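Local coordinates for protein R.MvaI (Kocuria varians, PDB 2OA9) that acts as a monomeric, metal-binding restriction endonuclease of the MvaI/BcnI family, recognising its DNA target sequence asymmetrically and probably cleaving it with a PD-(D/E)XK catalytic fold, at residues K67-L72 against A231-M236; F73-T78 against V148-D153; K164-I169 against N188-L193. All coordinates share one frame; numbering follows the deposited sequence.

How the interactions relate
Strand 69-74 runs from one contact into the next. Its residues 69-72 pair with 231-236 near the C-terminal end of the chain, so interaction 1 closes the longest loop and encloses the other two. Within it, interaction 2 comes first, where 73-78 leaves the strand to meet 148-153; interaction 3, a beta hairpin made by 164-169 and 188-193, follows in series. Phe232 touches interaction 2 through Phe73 and Trp150, while Leu70 and Leu72 reach Ile166 and Leu193 of interaction 3. Interaction 1 thus lies between the three-stranded sheet of 143-151 and the mixed sheet of 166-176. Interactions 2 and 3 do not touch each other.

Interaction 1: residues K67-L72 against A231-M236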
# COMPACT_ATOMS: atom_id res chain seq x y z
N LYS A 67 2.62 4.57 -12.21
CA LYS A 67 1.27 4.20 -12.65
C LYS A 67 0.60 3.21 -11.72
O LYS A 67 -0.53 2.80 -12.02
CB LYS A 67 1.32 3.62 -14.07
CG LYS A 67 1.95 4.53 -15.08
CD LYS A 67 2.02 3.83 -16.44
CE LYS A 67 3.03 2.69 -16.45
NZ LYS A 67 3.47 2.29 -17.82
N SER A 68 1.23 2.86 -10.60
CA SER A 68 0.78 1.73 -9.76
C SER A 68 0.26 2.21 -8.43
O SER A 68 0.84 3.05 -7.79
CB SER A 68 1.88 0.73 -9.54
OG SER A 68 2.29 0.18 -10.79
N LEU A 69 -0.85 1.65 -8.00
CA LEU A 69 -1.40 1.94 -6.68
C LEU A 69 -1.18 0.70 -5.79
O LEU A 69 -1.63 -0.39 -6.13
CB LEU A 69 -2.90 2.23 -6.81
CG LEU A 69 -3.70 2.62 -5.58
CD1 LEU A 69 -3.12 3.88 -4.93
CD2 LEU A 69 -5.18 2.78 -5.95
N LEU A 70 -0.48 0.90 -4.69
CA LEU A 70 -0.15 -0.15 -3.74
C LEU A 70 -1.13 -0.10 -2.57
O LEU A 70 -1.38 0.97 -2.01
CB LEU A 70 1.27 0.13 -3.25
CG LEU A 70 1.90 -0.84 -2.27
CD1 LEU A 70 2.23 -2.13 -2.99
CD2 LEU A 70 3.14 -0.21 -1.63
N THR A 71 -1.70 -1.24 -2.19
CA THR A 71 -2.38 -1.40 -0.92
C THR A 71 -1.39 -1.88 0.12
O THR A 71 -0.90 -2.98 0.03
CB THR A 71 -3.49 -2.42 -1.09
OG1 THR A 71 -4.42 -1.91 -2.04
CG2 THR A 71 -4.24 -2.63 0.23
N LEU A 72 -1.13 -1.04 1.11
CA LEU A 72 -0.19 -1.37 2.18
C LEU A 72 -0.75 -2.47 3.06
O LEU A 72 -0.05 -3.41 3.39
CB LEU A 72 0.07 -0.13 3.03
CG LEU A 72 0.76 1.02 2.26
CD1 LEU A 72 0.62 2.35 2.98
CD2 LEU A 72 2.21 0.70 2.01
N ALA A 231 -8.82 -0.24 3.07
CA ALA A 231 -7.49 -0.39 2.48
C ALA A 231 -6.75 0.95 2.59
O ALA A 231 -7.27 1.99 2.23
CB ALA A 231 -7.58 -0.85 1.05
N PHE A 232 -5.48 0.88 2.99
CA PHE A 232 -4.61 2.03 3.09
C PHE A 232 -3.70 1.98 1.90
O PHE A 232 -2.96 1.01 1.74
CB PHE A 232 -3.85 2.03 4.43
CG PHE A 232 -4.72 2.34 5.61
CD1 PHE A 232 -5.69 1.47 6.04
CD2 PHE A 232 -4.59 3.53 6.29
CE1 PHE A 232 -6.51 1.79 7.09
CE2 PHE A 232 -5.38 3.84 7.38
CZ PHE A 232 -6.35 2.97 7.77
N ARG A 233 -3.85 2.95 1.01
CA ARG A 233 -3.28 2.88 -0.34
C ARG A 233 -2.42 4.08 -0.68
O ARG A 233 -2.68 5.18 -0.26
CB ARG A 233 -4.41 2.75 -1.38
CG ARG A 233 -5.36 1.62 -1.09
CD ARG A 233 -6.47 1.42 -2.07
NE ARG A 233 -6.07 0.54 -3.14
CZ ARG A 233 -6.84 0.33 -4.20
NH1 ARG A 233 -8.02 0.92 -4.26
NH2 ARG A 233 -6.42 -0.45 -5.18
N ILE A 234 -1.40 3.83 -1.48
CA ILE A 234 -0.44 4.85 -1.86
C ILE A 234 0.10 4.53 -3.26
O ILE A 234 0.33 3.36 -3.59
CB ILE A 234 0.74 4.94 -0.82
CG1 ILE A 234 1.63 6.14 -1.11
CG2 ILE A 234 1.56 3.64 -0.78
CD1 ILE A 234 2.73 6.36 -0.05
N ASN A 235 0.32 5.57 -4.04
CA ASN A 235 1.03 5.42 -5.32
C ASN A 235 2.42 4.92 -5.06
O ASN A 235 3.10 5.36 -4.11
CB ASN A 235 1.03 6.75 -6.04
CG ASN A 235 1.87 6.73 -7.28
OD1 ASN A 235 3.08 6.84 -7.26
ND2 ASN A 235 1.18 6.61 -8.42
N MET A 236 2.89 3.99 -5.87
CA MET A 236 4.12 3.29 -5.55
C MET A 236 5.34 4.21 -5.60
O MET A 236 6.28 4.06 -4.79
CB MET A 236 4.31 2.07 -6.43
CG MET A 236 5.58 1.34 -6.21
SD MET A 236 5.66 -0.21 -7.16
CE MET A 236 3.94 -0.71 -6.75
O HOH W 1 -3.75 -1.81 -4.86
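Leu69 lays its CD2 methyl over the centre of the Arg233 guanidinium, 3.4 Å from CZ, and the two side chains cross at about a right angle. Its other methyl, CD1, rests against the backbone of Ile234. Beside this contact, a bend in the arginine chain (chi3 89°) sets NE where it gives a weak hydrogen bond of 3.2 Å to Thr71 OG1. A water in the guanidinium plane accepts from NH2, donates to Leu69 O and also bonds Thr71 OG1, and Asp210, a ligand of a bound cadmium ion together with His103, accepts from NH1. Arginine suits this place because its flat group offers a face to a methyl and N-H bonds around its rim; an alanine here would probably cost Asp210 its hydrogen bond from NH1, leaving it the cadmium ion it shares with His103, and uncover the CD2 methyl of Leu69.

The frame is an antiparallel beta ladder between strand 69-74, outermost in its five-stranded sheet, and strand 225-235. Leu70 and Ile234 form the hydrogen-bonded pair, with Leu70 N 2.8 Å from Ile234 O and Ile234 N 2.9 Å from Leu70 O; Leu72 N to Phe232 O continues the ladder. On the face of Leu70 and Ile234, apolar branches suit the cover given by Leu239 of helix 236-242. Ile234 CG2 lies 4.2 Å from Leu70 CD2 and 4.1 Å from Leu72 CD1, ordinary van der Waals contacts between methyls.

At the other end the ladder runs into a helix start. Met236 N donates to Ser68 O at 3.0 Å, and the methionine CE comes within 3.8 Å of Ser68 CB. Asn235 is the N-cap: its OD1 accepts from Lys238 N, while ND2 reaches back to Ala66 O. Ser68 OG is held by Thr64 O.

Interaction 2: residues F73-T78 against V148-D153; sequences FTKSPT and VYWSFD
Thr78, Trp150 and Pro77 carry this contact, in which the chain leaving strand 69-74 passes the last residues of strand 143-151. Thr78 uses OG1 to accept a nearly straight hydrogen bond from Ser151 N, 2.8 Å away at 172°. With OG1 beside its own backbone N (chi1 -63°), CG2 is left to approach CE1 of Tyr149. Thr78 N makes a weak, bent bond to Tyr149 O.

Trp150 meets the loop with both an edge and a face. NE1 donates to Lys75 O at 2.9 Å, with the oxygen close to the indole plane but the nitrogen well above the carbonyl plane. Over one face lies Pro77, whose CA sits 3.8 Å from the centroid of the five-membered ring in a CH-pi contact. The proline lies alongside the indole and sets CG 3.8 Å from CZ2, while the same CG touches Val148 CG1 at 3.7 Å. Proline suits by bringing a rigid apolar ring with no N-H to satisfy; tryptophan joins a broad apolar face to an N-H, and threonine an accepting hydroxyl to a methyl. Phe232 meets the tryptophan edge-to-face, tying the loop's partner to the neighbouring sheet.

Ser151 is the N-cap of helix 152-162, so the threonine hydroxyl binds just where strand gives way to helix. Indole N-H and threonine oxygen each engage a polar backbone atom on the opposite segment, which makes the fit directional as well as apolar.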
# COMPACT_ATOMS: atom_id res chain seq x y z
N PHE A 73 -2.02 -2.33 3.41
CA PHE A 73 -2.75 -3.29 4.23
C PHE A 73 -4.21 -2.91 4.25
O PHE A 73 -4.59 -1.83 3.84
CB PHE A 73 -2.18 -3.33 5.67
CG PHE A 73 -2.23 -2.01 6.42
CD1 PHE A 73 -3.34 -1.60 7.10
CD2 PHE A 73 -1.13 -1.17 6.41
CE1 PHE A 73 -3.37 -0.40 7.81
CE2 PHE A 73 -1.16 0.05 7.05
CZ PHE A 73 -2.29 0.45 7.76
N THR A 74 -5.03 -3.82 4.76
CA THR A 74 -6.44 -3.57 5.02
C THR A 74 -6.68 -3.75 6.51
O THR A 74 -6.06 -4.63 7.17
CB THR A 74 -7.37 -4.53 4.20
OG1 THR A 74 -7.02 -5.90 4.46
CG2 THR A 74 -7.16 -4.38 2.73
N LYS A 75 -7.54 -2.91 7.07
CA LYS A 75 -7.84 -2.95 8.49
C LYS A 75 -9.06 -2.13 8.80
O LYS A 75 -9.11 -0.93 8.46
CB LYS A 75 -6.64 -2.47 9.33
CG LYS A 75 -6.84 -2.45 10.87
CD LYS A 75 -6.88 -3.85 11.44
CE LYS A 75 -7.03 -3.79 12.94
NZ LYS A 75 -8.42 -3.41 13.33
N SER A 76 -10.00 -2.79 9.48
CA SER A 76 -11.20 -2.17 9.98
C SER A 76 -10.94 -1.25 11.16
O SER A 76 -9.97 -1.42 11.88
CB SER A 76 -12.22 -3.23 10.39
OG SER A 76 -12.81 -3.82 9.24
N PRO A 77 -11.80 -0.26 11.37
CA PRO A 77 -11.64 0.63 12.53
C PRO A 77 -11.50 -0.07 13.91
O PRO A 77 -12.06 -1.15 14.18
CB PRO A 77 -12.89 1.52 12.46
CG PRO A 77 -13.24 1.55 11.07
CD PRO A 77 -12.94 0.15 10.56
N THR A 78 -10.67 0.51 14.73
CA THR A 78 -10.53 0.07 16.12
C THR A 78 -11.85 0.27 16.88
O THR A 78 -12.23 -0.59 17.71
CB THR A 78 -9.45 0.91 16.80
OG1 THR A 78 -8.20 0.69 16.16
CG2 THR A 78 -9.18 0.47 18.30
N VAL A 148 -15.50 7.34 14.73
CA VAL A 148 -14.89 6.17 14.14
C VAL A 148 -13.39 6.41 14.00
O VAL A 148 -12.96 7.46 13.50
CB VAL A 148 -15.55 5.82 12.77
CG1 VAL A 148 -14.80 4.71 12.13
CG2 VAL A 148 -17.05 5.46 12.94
N TYR A 149 -12.58 5.46 14.49
CA TYR A 149 -11.13 5.66 14.46
C TYR A 149 -10.36 4.38 14.40
O TYR A 149 -10.89 3.32 14.72
CB TYR A 149 -10.62 6.54 15.63
CG TYR A 149 -10.66 5.93 17.03
CD1 TYR A 149 -9.77 4.94 17.41
CD2 TYR A 149 -11.54 6.42 17.97
CE1 TYR A 149 -9.77 4.43 18.70
CE2 TYR A 149 -11.56 5.91 19.27
CZ TYR A 149 -10.68 4.92 19.62
OH TYR A 149 -10.78 4.43 20.91
N TRP A 150 -9.11 4.51 14.00
CA TRP A 150 -8.10 3.45 14.02
C TRP A 150 -7.06 3.88 15.01
O TRP A 150 -6.53 4.99 14.90
CB TRP A 150 -7.40 3.30 12.65
CG TRP A 150 -8.25 2.83 11.52
CD1 TRP A 150 -8.33 1.56 11.04
CD2 TRP A 150 -9.12 3.62 10.71
NE1 TRP A 150 -9.19 1.50 9.97
CE2 TRP A 150 -9.72 2.75 9.76
CE3 TRP A 150 -9.50 4.97 10.70
CZ2 TRP A 150 -10.65 3.20 8.83
CZ3 TRP A 150 -10.40 5.41 9.78
CH2 TRP A 150 -10.97 4.53 8.84
N SER A 151 -6.73 3.06 15.99
CA SER A 151 -5.63 3.43 16.87
C SER A 151 -4.28 3.38 16.19
O SER A 151 -4.07 2.57 15.27
CB SER A 151 -5.60 2.49 18.09
OG SER A 151 -5.34 1.15 17.68
N PHE A 152 -3.34 4.20 16.63
CA PHE A 152 -1.99 4.12 16.09
C PHE A 152 -1.41 2.72 16.31
O PHE A 152 -0.71 2.22 15.45
CB PHE A 152 -1.04 5.13 16.76
CG PHE A 152 -1.09 6.56 16.23
CD1 PHE A 152 -0.04 7.44 16.50
CD2 PHE A 152 -2.15 7.03 15.49
CE1 PHE A 152 -0.07 8.75 16.04
CE2 PHE A 152 -2.19 8.33 15.06
CZ PHE A 152 -1.16 9.19 15.32
N ASP A 153 -1.68 2.09 17.45
CA ASP A 153 -1.11 0.77 17.73
C ASP A 153 -1.62 -0.28 16.75
O ASP A 153 -0.86 -1.15 16.34
CB ASP A 153 -1.41 0.35 19.19
CG ASP A 153 -0.56 1.12 20.18
OD1 ASP A 153 -0.78 0.98 21.40
OD2 ASP A 153 0.35 1.91 19.82

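Interaction 3: residues K164-I169 against N188-L193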
# COMPACT_ATOMS: atom_id res chain seq x y z
N LYS A 164 6.02 -5.47 3.12
CA LYS A 164 6.97 -6.30 2.41
C LYS A 164 7.99 -5.37 1.80
O LYS A 164 7.72 -4.18 1.59
CB LYS A 164 6.27 -7.14 1.34
CG LYS A 164 5.27 -8.14 1.92
CD LYS A 164 4.60 -8.98 0.86
CE LYS A 164 4.01 -10.28 1.41
NZ LYS A 164 3.29 -11.05 0.33
N TYR A 165 9.17 -5.91 1.51
CA TYR A 165 10.15 -5.20 0.70
C TYR A 165 9.64 -4.92 -0.72
O TYR A 165 8.91 -5.71 -1.30
CB TYR A 165 11.49 -5.98 0.64
CG TYR A 165 12.19 -6.14 1.97
CD1 TYR A 165 12.19 -7.37 2.64
CD2 TYR A 165 12.83 -5.08 2.57
CE1 TYR A 165 12.82 -7.51 3.86
CE2 TYR A 165 13.46 -5.20 3.75
CZ TYR A 165 13.47 -6.42 4.39
OH TYR A 165 14.08 -6.49 5.60
N ILE A 166 10.01 -3.77 -1.26
CA ILE A 166 9.74 -3.44 -2.65
C ILE A 166 11.04 -2.86 -3.22
O ILE A 166 11.73 -2.10 -2.52
CB ILE A 166 8.63 -2.37 -2.76
CG1 ILE A 166 7.30 -2.93 -2.28
CG2 ILE A 166 8.45 -1.89 -4.19
CD1 ILE A 166 6.44 -1.88 -1.63
N ALA A 167 11.32 -3.17 -4.48
CA ALA A 167 12.45 -2.55 -5.19
C ALA A 167 11.93 -1.82 -6.42
O ALA A 167 11.23 -2.40 -7.26
CB ALA A 167 13.51 -3.57 -5.55
N VAL A 168 12.26 -0.55 -6.52
CA VAL A 168 11.96 0.26 -7.70
C VAL A 168 13.28 0.47 -8.44
O VAL A 168 14.22 1.00 -7.88
CB VAL A 168 11.35 1.59 -7.31
CG1 VAL A 168 11.05 2.43 -8.51
CG2 VAL A 168 10.14 1.39 -6.43
N ILE A 169 13.31 0.04 -9.68
CA ILE A 169 14.54 -0.16 -10.44
C ILE A 169 14.53 0.60 -11.75
O ILE A 169 13.48 1.07 -12.21
CB ILE A 169 14.80 -1.67 -10.71
CG1 ILE A 169 13.74 -2.27 -11.63
CG2 ILE A 169 14.84 -2.45 -9.37
CD1 ILE A 169 14.02 -3.72 -12.05
N ASN A 188 16.12 1.06 -5.81
CA ASN A 188 15.68 1.71 -4.60
C ASN A 188 14.89 0.68 -3.81
O ASN A 188 13.79 0.26 -4.20
CB ASN A 188 14.76 2.89 -4.92
CG ASN A 188 15.48 4.00 -5.60
OD1 ASN A 188 15.91 3.85 -6.75
ND2 ASN A 188 15.55 5.14 -4.95
N LEU A 189 15.47 0.24 -2.69
CA LEU A 189 14.89 -0.81 -1.85
C LEU A 189 14.19 -0.16 -0.66
O LEU A 189 14.81 0.41 0.22
CB LEU A 189 15.98 -1.78 -1.33
CG LEU A 189 15.44 -2.95 -0.51
CD1 LEU A 189 14.60 -3.90 -1.29
CD2 LEU A 189 16.63 -3.70 0.19
N PHE A 190 12.86 -0.25 -0.69
CA PHE A 190 11.99 0.21 0.39
C PHE A 190 12.07 -0.85 1.46
O PHE A 190 11.81 -2.04 1.19
CB PHE A 190 10.55 0.32 -0.14
CG PHE A 190 9.50 0.33 0.94
CD1 PHE A 190 9.20 1.50 1.61
CD2 PHE A 190 8.82 -0.81 1.30
CE1 PHE A 190 8.22 1.53 2.60
CE2 PHE A 190 7.85 -0.78 2.27
CZ PHE A 190 7.54 0.39 2.90
N THR A 191 12.35 -0.45 2.70
CA THR A 191 12.52 -1.39 3.82
C THR A 191 11.61 -1.16 5.03
O THR A 191 11.53 -2.01 5.93
CB THR A 191 13.99 -1.42 4.33
OG1 THR A 191 14.38 -0.13 4.82
CG2 THR A 191 15.00 -1.75 3.24
N ASP A 192 10.95 -0.02 5.12
CA ASP A 192 10.14 0.30 6.30
C ASP A 192 9.29 1.51 6.06
O ASP A 192 9.61 2.38 5.25
CB ASP A 192 10.98 0.50 7.56
CG ASP A 192 10.14 0.45 8.84
OD1 ASP A 192 9.18 -0.37 8.92
OD2 ASP A 192 10.37 1.23 9.80
N LEU A 193 8.16 1.54 6.76
CA LEU A 193 7.31 2.72 6.87
C LEU A 193 6.78 2.81 8.28
O LEU A 193 6.18 1.84 8.75
CB LEU A 193 6.13 2.64 5.89
CG LEU A 193 5.08 3.77 5.92
CD1 LEU A 193 5.68 4.97 5.32
CD2 LEU A 193 3.84 3.32 5.13
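Ile166 and Phe190 face each other as a hydrogen-bonded pair, and the backbone bonds around them set the register. Phe190 N donates to Ile166 O at 2.8 Å, whereas the return bond from Ile166 N to Phe190 O is long and weak at 3.5 Å. Farther into the ladder the fit tightens: Val168 N to Asn188 O and Asn188 N to Val168 O measure 2.9 and 2.8 Å. Between these pairs, Ala167 CA and Leu189 CA direct C-H groups at Asn188 O and Ile166 O.

Such a ladder is that of a beta hairpin, strands 166-176 and 179-192, within a mixed sheet. Strand 58-61 pairs parallel with the first arm and strand 244-248 antiparallel with the second. Glu58 and Ile59, which bind calcium in another structure of this protein, lie beside Ile166 and Ala167.

Apolar packing divides between the two faces. On that of Ile166 and Phe190, the isoleucine CD1 approaches ring atom CD2 at 3.9 Å, the side chains crossing at a slant, and Leu239 of helix 236-242 touches both. On the other face, the small Ala167 leaves room for Leu189, whose CD1 also reaches Tyr165 CB at 4.2 Å; helix 6-19 packs against both Leu189 and Tyr165.

Aromatic edge contacts close the open end of the hairpin. Tyr165 turns its rim to the second strand, CE2 lying 3.8 Å from Thr191 CG2, a methyl in the ring plane, while CD2 approaches Phe190 O. In Phe190, CG anti to the backbone N (chi1 161°) starts the ring toward Lys164, whose O lies in the ring plane, 3.5 Å from CE2.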